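Local coordinates for ubiquitin-like-conjugating enzyme ATG10 (Saccharomyces cerevisiae, PDB 4EBR), which acts as an autophagic E2-like enzyme that catalyses the conjugation of ATG12 to ATG5 in the cytoplasm-to-vacuole transport and autophagy pathways, at residues His23-Cys28 and Leu42-Thr47. Numbering follows the deposited sequence.
Sequences HNWALC and LRLIPT
C28 and L44 face each other as an antiparallel, non-hydrogen-bonded pair, their CA atoms 4.4 Å apart, where a type I turn from W25 to C28 delivers the chain into strand 28-33. Beside this pair the amide N of I45 bonds the carbonyl O of L27. The I45 side chain points toward the turn, lying across that of L27 at about a right angle, with CD1 close to L27 CA and A26 O. With CG1 between the backbone N and the carbonyl carbon (chi1 61°), this branch lies by L27 O and 3.5 Å from L27 CD2. An alanine here, lacking CG1 and CD1, would probably open a gap beside L27 CD2 and leave that side chain freer to turn, with T47 CG2 still against it. L44 CD2 lies obliquely 3.9 Å from W25 CZ3, whereas L42 CD1 meets the indole at its edge, 4.3 Å from the same carbon. L27 CB covers part of one indole face, offset toward the rim. C28 SG touches L42 CD2 at 4.0 Å. W25, L27 and L44 all pack on L164 of helix 152-164, and W25 NE1 bonds G165 O. This is the open end of the antiparallel hairpin of strands 28-33 and 40-44, at the edge of the E2-like sheet.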
loop_
_atom_site.group_PDB
_atom_site.type_symbol
_atom_site.label_atom_id
_atom_site.label_comp_id
_atom_site.label_asym_id
_atom_site.label_seq_id
_atom_site.Cartn_x
_atom_site.Cartn_y
_atom_site.Cartn_z
ATOM N N HIS A 23 -17.900 20.752 2.634
ATOM C CA HIS A 23 -19.314 21.034 2.404
ATOM C C HIS A 23 -19.544 22.228 1.476
ATOM O O HIS A 23 -20.486 22.240 0.688
ATOM C CB HIS A 23 -20.033 21.268 3.729
ATOM C CG HIS A 23 -19.871 20.145 4.701
ATOM N ND1 HIS A 23 -18.656 19.818 5.264
ATOM C CD2 HIS A 23 -20.767 19.262 5.201
ATOM C CE1 HIS A 23 -18.814 18.790 6.077
ATOM N NE2 HIS A 23 -20.085 18.431 6.055
ATOM N N ASN A 24 -18.683 23.229 1.571
ATOM C CA ASN A 24 -18.829 24.414 0.744
ATOM C C ASN A 24 -17.984 24.324 -0.515
ATOM O O ASN A 24 -17.940 25.251 -1.320
ATOM C CB ASN A 24 -18.456 25.666 1.541
ATOM C CG ASN A 24 -19.241 25.785 2.825
ATOM O OD1 ASN A 24 -20.460 25.578 2.848
ATOM N ND2 ASN A 24 -18.544 26.102 3.911
ATOM N N TRP A 25 -17.287 23.212 -0.670
ATOM C CA TRP A 25 -16.502 22.989 -1.865
ATOM C C TRP A 25 -17.475 22.707 -3.000
ATOM O O TRP A 25 -18.368 21.871 -2.859
ATOM C CB TRP A 25 -15.585 21.807 -1.632
ATOM C CG TRP A 25 -14.668 21.522 -2.747
ATOM C CD1 TRP A 25 -14.355 22.349 -3.784
ATOM C CD2 TRP A 25 -13.934 20.310 -2.955
ATOM N NE1 TRP A 25 -13.462 21.721 -4.625
ATOM C CE2 TRP A 25 -13.191 20.469 -4.138
ATOM C CE3 TRP A 25 -13.829 19.109 -2.250
ATOM C CZ2 TRP A 25 -12.358 19.471 -4.639
ATOM C CZ3 TRP A 25 -13.002 18.122 -2.744
ATOM C CH2 TRP A 25 -12.275 18.309 -3.926
ATOM N N ALA A 26 -17.322 23.418 -4.113
ATOM C CA ALA A 26 -18.305 23.363 -5.204
ATOM C C ALA A 26 -18.454 21.964 -5.783
ATOM O O ALA A 26 -19.573 21.499 -6.024
ATOM C CB ALA A 26 -17.938 24.347 -6.307
ATOM N N LEU A 27 -17.312 21.304 -5.987
ATOM C CA LEU A 27 -17.243 19.978 -6.598
ATOM C C LEU A 27 -17.890 18.881 -5.765
ATOM O O LEU A 27 -18.079 17.767 -6.249
ATOM C CB LEU A 27 -15.784 19.583 -6.817
ATOM C CG LEU A 27 -15.025 19.915 -8.098
ATOM C CD1 LEU A 27 -13.716 19.152 -8.077
ATOM C CD2 LEU A 27 -15.821 19.561 -9.350
ATOM N N CYS A 28 -18.202 19.172 -4.508
ATOM C CA CYS A 28 -18.556 18.110 -3.575
ATOM C C CYS A 28 -20.051 17.873 -3.426
ATOM O O CYS A 28 -20.757 18.699 -2.854
ATOM C CB CYS A 28 -17.946 18.386 -2.205
ATOM S SG CYS A 28 -18.101 16.995 -1.075
ATOM N N LEU A 42 -15.831 11.374 0.395
ATOM C CA LEU A 42 -16.207 12.504 -0.423
ATOM C C LEU A 42 -16.749 11.998 -1.742
ATOM O O LEU A 42 -16.066 11.279 -2.480
ATOM C CB LEU A 42 -15.003 13.424 -0.657
ATOM C CG LEU A 42 -14.543 14.139 0.614
ATOM C CD1 LEU A 42 -13.458 15.167 0.344
ATOM C CD2 LEU A 42 -15.726 14.803 1.280
ATOM N N ARG A 43 -17.989 12.351 -2.040
ATOM C CA ARG A 43 -18.512 12.090 -3.368
ATOM C C ARG A 43 -18.476 13.397 -4.116
ATOM O O ARG A 43 -18.883 14.429 -3.588
ATOM C CB ARG A 43 -19.927 11.518 -3.317
ATOM C CG ARG A 43 -19.996 10.150 -2.671
ATOM C CD ARG A 43 -21.274 9.424 -3.028
ATOM N NE ARG A 43 -21.284 8.058 -2.506
ATOM C CZ ARG A 43 -21.707 7.717 -1.286
ATOM N NH1 ARG A 43 -22.162 8.645 -0.434
ATOM N NH2 ARG A 43 -21.675 6.440 -0.915
ATOM N N LEU A 44 -17.967 13.360 -5.337
ATOM C CA LEU A 44 -17.814 14.584 -6.103
ATOM C C LEU A 44 -18.861 14.725 -7.188
ATOM O O LEU A 44 -19.365 13.743 -7.719
ATOM C CB LEU A 44 -16.427 14.670 -6.715
ATOM C CG LEU A 44 -15.298 14.770 -5.697
ATOM C CD1 LEU A 44 -13.992 15.018 -6.419
ATOM C CD2 LEU A 44 -15.567 15.859 -4.670
ATOM N N ILE A 45 -19.159 15.978 -7.522
ATOM C CA ILE A 45 -20.139 16.312 -8.547
ATOM C C ILE A 45 -19.694 15.833 -9.923
ATOM O O ILE A 45 -18.506 15.848 -10.247
ATOM C CB ILE A 45 -20.400 17.829 -8.603
ATOM C CG1 ILE A 45 -19.112 18.579 -8.949
ATOM C CG2 ILE A 45 -20.971 18.321 -7.282
ATOM C CD1 ILE A 45 -19.320 20.051 -9.237
ATOM N N PRO A 46 -20.661 15.401 -10.722
ATOM C CA PRO A 46 -20.392 14.822 -12.045
ATOM C C PRO A 46 -19.356 15.637 -12.826
ATOM O O PRO A 46 -19.442 16.861 -12.878
ATOM C CB PRO A 46 -21.766 14.863 -12.729
ATOM C CG PRO A 46 -22.719 14.677 -11.611
ATOM C CD PRO A 46 -22.111 15.454 -10.445
ATOM N N THR A 47 -18.343 14.972 -13.356
ATOM C CA THR A 47 -17.342 15.688 -14.120
ATOM C C THR A 47 -16.727 14.816 -15.191
ATOM O O THR A 47 -16.656 13.595 -15.053
ATOM C CB THR A 47 -16.223 16.229 -13.211
ATOM O OG1 THR A 47 -15.662 15.154 -12.447
ATOM C CG2 THR A 47 -16.768 17.288 -12.266
#